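Local coordinates for protein 16.4 kDa salivary peptide (Culex quinquefasciatus, PDB 7KC8) that is a mosquito salivary protein of unknown function whose ricin-type beta-trefoil fold suggests that it may bind sugars, at residues W41-S46 / Y50-R55; R30-G35 / E59-E64. All blocks are in the same frame, centred on the assembly; numbering follows the deposited sequence.

Contact 1. Residues W41-S46 / Y50-R55; sequences WVIEKS and YKIRPR
Trp-41 lays one face of its indole against Pro-54, and this is the tightly packed end of the pairing between residues 41-46 and 50-55. Pro-54 CB stands 4.1 Å from the centroid of the six-membered ring of Trp-41, 22° off the normal, a CH-pi contact displaced toward the ring's rim. Pro-54 CD adds a close approach of 3.5 Å to Trp-41 CZ3. The indole reaches the proline because CG of Trp-41 lies beside the backbone N, and its NE1 is bound to the carbonyl of Ile-19. Next along, Ile-52 CG2 touches Trp-41 CE3 at 3.9 Å, on the side of the sheet where Ile-52 and Ile-43 lie.

The two strands form an antiparallel beta hairpin within the beta-trefoil. Two hydrogen-bonded pairs, Val-42 with Arg-53 and Glu-44 with Lys-51, join its backbones; Glu-44 N to Lys-51 O measures 2.9 Å and is almost straight at 176°. Between them, Ile-52 CA sends a C-H toward Val-42 O, 3.3 Å away.

On the face of Val-42 and Glu-44 the side chains are more polar. Arg-53 CG takes the crowded position between backbone N and carbonyl carbon, chi1 52°, and the chain bends at chi3, bringing NE to Pro-54 O at 3.0 Å, while NH2 is held by Val-139 O. Glu-44 OE2 therefore meets the aliphatic CD of Arg-53 and makes no salt bridge with its guanidinium; OE1 is taken by Tyr-60 OH.

Toward the turn Tyr-50 stays buried, its CD1 3.7 Å from Ile-43 CG2, while Lys-45, Ser-46 and Lys-51 make the looser, solvent-facing side. The exposed Lys-45 passes CG obliquely by Tyr-50 CE1 at 3.5 Å, and partly exposed Ser-46 meets the methylenes of Lys-51, whose amine leads away to a cation-pi contact with Tyr-60.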
ATOM      1  N   TRP A  41      -8.231   4.118   0.941  1.00 33.23           N
ATOM      2  CA  TRP A  41      -7.655   2.949   1.591  1.00 29.99           C
ATOM      3  C   TRP A  41      -7.828   3.070   3.094  1.00 25.84           C
ATOM      4  O   TRP A  41      -8.066   4.153   3.624  1.00 32.38           O
ATOM      5  CB  TRP A  41      -6.169   2.803   1.271  1.00 28.88           C
ATOM      6  CG  TRP A  41      -5.897   2.534  -0.152  1.00 29.98           C
ATOM      7  CD1 TRP A  41      -5.807   3.455  -1.166  1.00 30.73           C
ATOM      8  CD2 TRP A  41      -5.674   1.259  -0.747  1.00 23.29           C
ATOM      9  NE1 TRP A  41      -5.545   2.822  -2.352  1.00 26.59           N
ATOM     10  CE2 TRP A  41      -5.455   1.473  -2.125  1.00 24.75           C
ATOM     11  CE3 TRP A  41      -5.643  -0.048  -0.252  1.00 26.18           C
ATOM     12  CZ2 TRP A  41      -5.218   0.431  -3.012  1.00 23.36           C
ATOM     13  CZ3 TRP A  41      -5.390  -1.089  -1.141  1.00 28.49           C
ATOM     14  CH2 TRP A  41      -5.176  -0.839  -2.503  1.00 26.28           C
ATOM     15  N   VAL A  42      -7.672   1.953   3.794  1.00 27.59           N
ATOM     16  CA  VAL A  42      -7.784   1.950   5.246  1.00 27.12           C
ATOM     17  C   VAL A  42      -6.483   1.455   5.861  1.00 27.72           C
ATOM     18  O   VAL A  42      -5.977   0.389   5.497  1.00 27.98           O
ATOM     19  CB  VAL A  42      -8.975   1.105   5.720  1.00 25.63           C
ATOM     20  CG1 VAL A  42      -9.069   1.153   7.245  1.00 27.74           C
ATOM     21  CG2 VAL A  42     -10.242   1.620   5.089  1.00 28.85           C
ATOM     22  N   ILE A  43      -5.952   2.228   6.793  1.00 27.26           N
ATOM     23  CA  ILE A  43      -4.798   1.836   7.588  1.00 31.72           C
ATOM     24  C   ILE A  43      -5.308   1.326   8.931  1.00 28.25           C
ATOM     25  O   ILE A  43      -5.991   2.055   9.660  1.00 30.37           O
ATOM     26  CB  ILE A  43      -3.830   3.014   7.780  1.00 29.37           C
ATOM     27  CG1 ILE A  43      -3.178   3.406   6.451  1.00 24.08           C
ATOM     28  CG2 ILE A  43      -2.790   2.672   8.849  1.00 24.12           C
ATOM     29  CD1 ILE A  43      -2.386   4.701   6.502  1.00 23.21           C
ATOM     30  N   GLU A  44      -4.982   0.081   9.263  1.00 31.37           N
ATOM     31  CA  GLU A  44      -5.351  -0.530  10.536  1.00 30.44           C
ATOM     32  C   GLU A  44      -4.087  -0.843  11.325  1.00 35.31           C
ATOM     33  O   GLU A  44      -3.105  -1.323  10.757  1.00 35.21           O
ATOM     34  CB  GLU A  44      -6.148  -1.813  10.333  1.00 26.49           C
ATOM     35  CG  GLU A  44      -7.388  -1.649   9.468  1.00 29.83           C
ATOM     36  CD  GLU A  44      -8.046  -2.981   9.129  1.00 30.97           C
ATOM     37  OE1 GLU A  44      -7.516  -4.032   9.548  1.00 29.83           O
ATOM     38  OE2 GLU A  44      -9.089  -2.978   8.443  1.00 34.94           O
ATOM     39  N   LYS A  45      -4.103  -0.550  12.626  1.00 35.47           N
ATOM     40  CA  LYS A  45      -2.980  -0.925  13.472  1.00 36.76           C
ATOM     41  C   LYS A  45      -2.910  -2.438  13.561  1.00 32.34           C
ATOM     42  O   LYS A  45      -3.935  -3.118  13.583  1.00 34.03           O
ATOM     43  CB  LYS A  45      -3.099  -0.316  14.878  1.00 35.92           C
ATOM     44  CG  LYS A  45      -2.457   1.071  15.011  1.00 43.11           C
ATOM     45  CD  LYS A  45      -1.973   1.369  16.440  1.00 43.96           C
ATOM     46  CE  LYS A  45      -0.665   0.636  16.741  1.00 41.57           C
ATOM     47  NZ  LYS A  45      -0.385   0.492  18.202  1.00 43.83           N
ATOM     48  N   SER A  46      -1.686  -2.969  13.485  1.00 37.32           N
ATOM     49  CA  SER A  46      -1.424  -4.425  13.639  1.00 35.73           C
ATOM     50  C   SER A  46      -0.155  -4.575  14.481  1.00 33.50           C
ATOM     51  O   SER A  46       0.928  -4.595  13.917  1.00 25.89           O
ATOM     52  CB  SER A  46      -1.301  -5.136  12.328  1.00 32.71           C
ATOM     53  OG  SER A  46      -1.316  -6.538  12.525  1.00 40.91           O
ATOM     54  N   TYR A  50       1.440  -2.131  10.858  1.00 33.22           N
ATOM     55  CA  TYR A  50       0.092  -1.819  10.306  1.00 30.94           C
ATOM     56  C   TYR A  50      -0.315  -2.702   9.125  1.00 30.77           C
ATOM     57  O   TYR A  50       0.566  -3.236   8.462  1.00 29.51           O
ATOM     58  CB  TYR A  50       0.062  -0.390   9.748  1.00 23.05           C
ATOM     59  CG  TYR A  50       0.348   0.720  10.729  1.00 29.68           C
ATOM     60  CD1 TYR A  50      -0.665   1.282  11.485  1.00 29.23           C
ATOM     61  CD2 TYR A  50       1.631   1.216  10.899  1.00 22.03           C
ATOM     62  CE1 TYR A  50      -0.412   2.304  12.385  1.00 31.04           C
ATOM     63  CE2 TYR A  50       1.903   2.230  11.801  1.00 21.79           C
ATOM     64  CZ  TYR A  50       0.876   2.778  12.548  1.00 28.09           C
ATOM     65  OH  TYR A  50       1.130   3.781  13.437  1.00 35.04           O
ATOM     66  N   LYS A  51      -1.616  -2.872   8.890  1.00 28.81           N
ATOM     67  CA  LYS A  51      -2.168  -3.554   7.735  1.00 28.98           C
ATOM     68  C   LYS A  51      -2.964  -2.536   6.940  1.00 26.96           C
ATOM     69  O   LYS A  51      -3.360  -1.489   7.458  1.00 22.85           O
ATOM     70  CB  LYS A  51      -3.028  -4.760   8.150  1.00 26.90           C
ATOM     71  CG  LYS A  51      -2.168  -5.931   8.647  1.00 24.48           C
ATOM     72  CD  LYS A  51      -2.943  -7.019   9.388  1.00 38.31           C
ATOM     73  CE  LYS A  51      -3.742  -7.902   8.445  1.00 38.72           C
ATOM     74  NZ  LYS A  51      -4.016  -9.233   9.070  1.00 37.54           N
ATOM     75  N   ILE A  52      -3.134  -2.812   5.653  1.00 26.43           N
ATOM     76  CA  ILE A  52      -3.696  -1.838   4.729  1.00 22.80           C
ATOM     77  C   ILE A  52      -4.691  -2.563   3.839  1.00 23.19           C
ATOM     78  O   ILE A  52      -4.416  -3.670   3.367  1.00 23.86           O
ATOM     79  CB  ILE A  52      -2.598  -1.139   3.895  1.00 25.04           C
ATOM     80  CG1 ILE A  52      -1.622  -0.373   4.807  1.00 24.03           C
ATOM     81  CG2 ILE A  52      -3.203  -0.201   2.841  1.00 14.78           C
ATOM     82  CD1 ILE A  52      -0.457   0.310   4.060  1.00 18.97           C
ATOM     83  N   ARG A  53      -5.858  -1.961   3.644  1.00 24.10           N
ATOM     84  CA  ARG A  53      -6.923  -2.522   2.827  1.00 28.00           C
ATOM     85  C   ARG A  53      -7.654  -1.389   2.131  1.00 26.16           C
ATOM     86  O   ARG A  53      -7.699  -0.264   2.647  1.00 26.90           O
ATOM     87  CB  ARG A  53      -7.927  -3.338   3.656  1.00 28.87           C
ATOM     88  CG  ARG A  53      -8.458  -2.573   4.857  1.00 35.29           C
ATOM     89  CD  ARG A  53      -9.767  -3.135   5.351  1.00 30.28           C
ATOM     90  NE  ARG A  53     -10.828  -2.917   4.387  1.00 28.17           N
ATOM     91  CZ  ARG A  53     -12.089  -3.287   4.574  1.00 34.84           C
ATOM     92  NH1 ARG A  53     -12.441  -3.884   5.700  1.00 34.39           N
ATOM     93  NH2 ARG A  53     -13.002  -3.059   3.636  1.00 30.71           N
ATOM     94  N   PRO A  54      -8.219  -1.641   0.959  1.00 26.45           N
ATOM     95  CA  PRO A  54      -9.045  -0.616   0.329  1.00 26.57           C
ATOM     96  C   PRO A  54     -10.345  -0.466   1.099  1.00 29.70           C
ATOM     97  O   PRO A  54     -10.816  -1.404   1.747  1.00 27.65           O
ATOM     98  CB  PRO A  54      -9.276  -1.160  -1.082  1.00 22.54           C
ATOM     99  CG  PRO A  54      -9.159  -2.613  -0.936  1.00 26.10           C
ATOM    100  CD  PRO A  54      -8.160  -2.870   0.153  1.00 24.39           C
ATOM    101  N   ARG A  55     -10.920   0.737   1.019  1.00 27.56           N
ATOM    102  CA  ARG A  55     -12.120   1.044   1.789  1.00 27.55           C
ATOM    103  C   ARG A  55     -13.259   0.081   1.472  1.00 32.21           C
ATOM    104  O   ARG A  55     -14.038  -0.272   2.365  1.00 34.16           O
ATOM    105  CB  ARG A  55     -12.567   2.488   1.532  1.00 33.95           C
ATOM    106  CG  ARG A  55     -13.744   2.938   2.417  1.00 33.50           C
ATOM    107  CD  ARG A  55     -14.284   4.316   2.058  1.00 30.67           C
ATOM    108  NE  ARG A  55     -14.753   4.401   0.677  1.00 38.92           N
ATOM    109  CZ  ARG A  55     -15.951   4.001   0.263  1.00 38.56           C
ATOM    110  NH1 ARG A  55     -16.808   3.477   1.120  1.00 42.26           N
ATOM    111  NH2 ARG A  55     -16.293   4.116  -1.010  1.00 44.74           N
TER

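Contact 2. Residues R30-G35 / E59-E64; sequences RKLYGG and EYLYAE
Arg-30 grips the carboxylate of Glu-59 side-on, with NE and NH2 each serving a different oxygen. This salt bridge is the polar half of the contact. NE lies 3.0 Å from Glu-59 OE1, which is met on its syn side and sits near the guanidinium plane; NH2 reaches the syn lone pair of Glu-59 OE2 at 2.9 Å. The two flat groups are nearly coplanar, 29° apart, although the side chains that carry them cross at about a right angle. A bend at chi3 of Arg-30, -50°, turns its guanidinium edge to the extended glutamate.

The apolar half is a single methyl contact: Leu-32 CD1 packs against Leu-61 CD1 at 3.4 Å, tighter than usual for two carbons. Strand 72-77 pairs with both strands 29-35 and 60-63, so side chains rather than backbone bonds make this contact in the trefoil interior.

Outside the two segments, Thr-76 OG1 also binds Glu-59 OE1, Trp-22 O takes Arg-30 NH1, and Tyr-57 adds a cation-pi contact with Arg-30. With both charges buried and matched to each other, the pair would probably favour the ionised forms and fix the rotation of both groups.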
ATOM      1  N   ARG A  30      -5.917  -9.068  -6.308  1.00 35.91           N
ATOM      2  CA  ARG A  30      -6.379  -7.883  -7.077  1.00 32.04           C
ATOM      3  C   ARG A  30      -5.169  -7.046  -7.491  1.00 30.67           C
ATOM      4  O   ARG A  30      -4.433  -6.634  -6.611  1.00 30.52           O
ATOM      5  CB  ARG A  30      -7.361  -7.023  -6.291  1.00 23.36           C
ATOM      6  CG  ARG A  30      -7.910  -5.837  -7.069  1.00 31.62           C
ATOM      7  CD  ARG A  30      -9.021  -5.126  -6.325  1.00 33.71           C
ATOM      8  NE  ARG A  30     -10.024  -6.062  -5.850  1.00 31.34           N
ATOM      9  CZ  ARG A  30     -11.228  -6.214  -6.383  1.00 39.29           C
ATOM     10  NH1 ARG A  30     -11.599  -5.478  -7.414  1.00 32.00           N
ATOM     11  NH2 ARG A  30     -12.063  -7.098  -5.874  1.00 39.71           N
ATOM     12  N   LYS A  31      -5.058  -6.727  -8.776  1.00 35.51           N
ATOM     13  CA  LYS A  31      -3.900  -6.020  -9.309  1.00 36.45           C
ATOM     14  C   LYS A  31      -3.996  -4.523  -9.046  1.00 30.13           C
ATOM     15  O   LYS A  31      -5.081  -3.930  -9.069  1.00 31.36           O
ATOM     16  CB  LYS A  31      -3.758  -6.275 -10.812  1.00 35.84           C
ATOM     17  N   LEU A  32      -2.846  -3.913  -8.794  1.00 31.03           N
ATOM     18  CA  LEU A  32      -2.764  -2.494  -8.493  1.00 30.81           C
ATOM     19  C   LEU A  32      -1.921  -1.798  -9.550  1.00 31.07           C
ATOM     20  O   LEU A  32      -1.151  -2.433 -10.280  1.00 31.73           O
ATOM     21  CB  LEU A  32      -2.155  -2.251  -7.100  1.00 30.08           C
ATOM     22  CG  LEU A  32      -2.691  -3.086  -5.932  1.00 25.07           C
ATOM     23  CD1 LEU A  32      -1.921  -2.766  -4.650  1.00 23.68           C
ATOM     24  CD2 LEU A  32      -4.158  -2.818  -5.749  1.00 23.19           C
ATOM     25  N   TYR A  33      -2.071  -0.480  -9.615  1.00 31.49           N
ATOM     26  CA  TYR A  33      -1.225   0.323 -10.483  1.00 34.74           C
ATOM     27  C   TYR A  33      -1.248   1.754  -9.979  1.00 26.14           C
ATOM     28  O   TYR A  33      -2.183   2.177  -9.296  1.00 29.45           O
ATOM     29  CB  TYR A  33      -1.674   0.257 -11.958  1.00 29.94           C
ATOM     30  CG  TYR A  33      -3.071   0.782 -12.174  1.00 32.49           C
ATOM     31  CD1 TYR A  33      -4.174  -0.053 -12.011  1.00 33.74           C
ATOM     32  CD2 TYR A  33      -3.300   2.116 -12.494  1.00 31.17           C
ATOM     33  CE1 TYR A  33      -5.454   0.413 -12.186  1.00 31.95           C
ATOM     34  CE2 TYR A  33      -4.596   2.598 -12.670  1.00 29.83           C
ATOM     35  CZ  TYR A  33      -5.662   1.735 -12.513  1.00 28.99           C
ATOM     36  OH  TYR A  33      -6.945   2.175 -12.681  1.00 30.26           O
ATOM     37  N   GLY A  34      -0.203   2.494 -10.338  1.00 30.92           N
ATOM     38  CA  GLY A  34      -0.189   3.927 -10.124  1.00 30.50           C
ATOM     39  C   GLY A  34      -1.177   4.610 -11.050  1.00 33.26           C
ATOM     40  O   GLY A  34      -1.032   4.544 -12.283  1.00 34.69           O
ATOM     41  N   GLY A  35      -2.189   5.256 -10.476  1.00 34.52           N
ATOM     42  CA  GLY A  35      -3.154   6.010 -11.244  1.00 32.57           C
ATOM     43  C   GLY A  35      -3.370   7.381 -10.633  1.00 33.35           C
ATOM     44  O   GLY A  35      -2.773   7.728  -9.611  1.00 35.96           O
ATOM     45  N   GLU A  59      -9.669  -6.851   1.538  1.00 32.03           N
ATOM     46  CA  GLU A  59      -8.515  -7.511   0.926  1.00 28.96           C
ATOM     47  C   GLU A  59      -7.248  -6.782   1.345  1.00 30.35           C
ATOM     48  O   GLU A  59      -7.127  -5.570   1.137  1.00 24.67           O
ATOM     49  CB  GLU A  59      -8.602  -7.519  -0.604  1.00 27.99           C
ATOM     50  CG  GLU A  59      -9.965  -7.870  -1.168  1.00 35.06           C
ATOM     51  CD  GLU A  59     -10.055  -7.595  -2.653  1.00 31.10           C
ATOM     52  OE1 GLU A  59      -9.045  -7.152  -3.227  1.00 38.45           O
ATOM     53  OE2 GLU A  59     -11.125  -7.807  -3.253  1.00 29.57           O
ATOM     54  N   TYR A  60      -6.290  -7.505   1.895  1.00 27.37           N
ATOM     55  CA  TYR A  60      -5.160  -6.854   2.529  1.00 30.95           C
ATOM     56  C   TYR A  60      -3.989  -6.713   1.574  1.00 28.98           C
ATOM     57  O   TYR A  60      -3.571  -7.693   0.943  1.00 31.71           O
ATOM     58  CB  TYR A  60      -4.751  -7.599   3.796  1.00 28.45           C
ATOM     59  CG  TYR A  60      -5.658  -7.195   4.915  1.00 37.05           C
ATOM     60  CD1 TYR A  60      -5.674  -5.880   5.358  1.00 29.53           C
ATOM     61  CD2 TYR A  60      -6.543  -8.100   5.491  1.00 35.15           C
ATOM     62  CE1 TYR A  60      -6.519  -5.478   6.364  1.00 34.54           C
ATOM     63  CE2 TYR A  60      -7.397  -7.700   6.508  1.00 39.07           C
ATOM     64  CZ  TYR A  60      -7.381  -6.389   6.940  1.00 37.59           C
ATOM     65  OH  TYR A  60      -8.227  -5.980   7.951  1.00 37.78           O
ATOM     66  N   LEU A  61      -3.476  -5.488   1.475  1.00 25.09           N
ATOM     67  CA  LEU A  61      -2.239  -5.201   0.750  1.00 21.25           C
ATOM     68  C   LEU A  61      -1.131  -6.147   1.180  1.00 20.70           C
ATOM     69  O   LEU A  61      -0.882  -6.329   2.373  1.00 24.02           O
ATOM     70  CB  LEU A  61      -1.807  -3.754   1.019  1.00 23.94           C
ATOM     71  CG  LEU A  61      -0.813  -3.137   0.036  1.00 23.51           C
ATOM     72  CD1 LEU A  61      -1.543  -2.916  -1.256  1.00 20.80           C
ATOM     73  CD2 LEU A  61      -0.209  -1.842   0.564  1.00 16.32           C
ATOM     74  N   TYR A  62      -0.452  -6.740   0.205  1.00 26.68           N
ATOM     75  CA  TYR A  62       0.662  -7.628   0.514  1.00 22.75           C
ATOM     76  C   TYR A  62       1.651  -7.607  -0.632  1.00 24.90           C
ATOM     77  O   TYR A  62       1.380  -7.062  -1.705  1.00 20.06           O
ATOM     78  CB  TYR A  62       0.214  -9.058   0.772  1.00 23.58           C
ATOM     79  CG  TYR A  62      -0.101  -9.825  -0.494  1.00 31.73           C
ATOM     80  CD1 TYR A  62      -1.187  -9.478  -1.288  1.00 26.90           C
ATOM     81  CD2 TYR A  62       0.684 -10.898  -0.892  1.00 29.37           C
ATOM     82  CE1 TYR A  62      -1.479 -10.173  -2.437  1.00 31.86           C
ATOM     83  CE2 TYR A  62       0.395 -11.602  -2.046  1.00 34.79           C
ATOM     84  CZ  TYR A  62      -0.690 -11.237  -2.817  1.00 35.55           C
ATOM     85  OH  TYR A  62      -0.983 -11.941  -3.967  1.00 35.18           O
ATOM     86  N   ALA A  63       2.807  -8.220  -0.384  1.00 22.85           N
ATOM     87  CA  ALA A  63       3.902  -8.269  -1.339  1.00 27.90           C
ATOM     88  C   ALA A  63       4.131  -9.707  -1.778  1.00 23.98           C
ATOM     89  O   ALA A  63       4.112 -10.624  -0.959  1.00 25.98           O
ATOM     90  CB  ALA A  63       5.188  -7.686  -0.737  1.00 27.44           C
ATOM     91  N   GLU A  64       4.351  -9.893  -3.068  1.00 29.01           N
ATOM     92  CA  GLU A  64       4.590 -11.223  -3.604  1.00 32.29           C
ATOM     93  C   GLU A  64       5.917 -11.787  -3.100  1.00 29.41           C
ATOM     94  O   GLU A  64       6.771 -11.071  -2.573  1.00 31.08           O
ATOM     95  CB  GLU A  64       4.568 -11.194  -5.130  1.00 29.28           C
ATOM     96  CG  GLU A  64       3.164 -11.295  -5.713  1.00 32.34           C
ATOM     97  CD  GLU A  64       2.538 -12.679  -5.514  1.00 44.21           C
ATOM     98  OE1 GLU A  64       3.254 -13.623  -5.092  1.00 33.70           O
ATOM     99  OE2 GLU A  64       1.321 -12.821  -5.778  1.00 48.60           O
TER

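From the N terminus, strand 29-35 supplies the first half of contact 2, and the chain then passes into strand 40-46, turns back after residue 46 and returns as strand 49-54, closing the short hairpin loop of contact 1. It next reaches residues 59-64, where Glu-59 and Leu-61 meet Arg-30 and Leu-32 and close the longer loop of contact 2. Contact 1 thus falls wholly within the span of contact 2; the two nest and do not cross. They meet where Ile-52 O accepts a probable hydrogen bond from Leu-61 N, at 2.8 Å. Through this bond the 40-54 hairpin, which borders strand 8-12, is joined to strand 60-63, which like strand 29-35 pairs with strand 72-77.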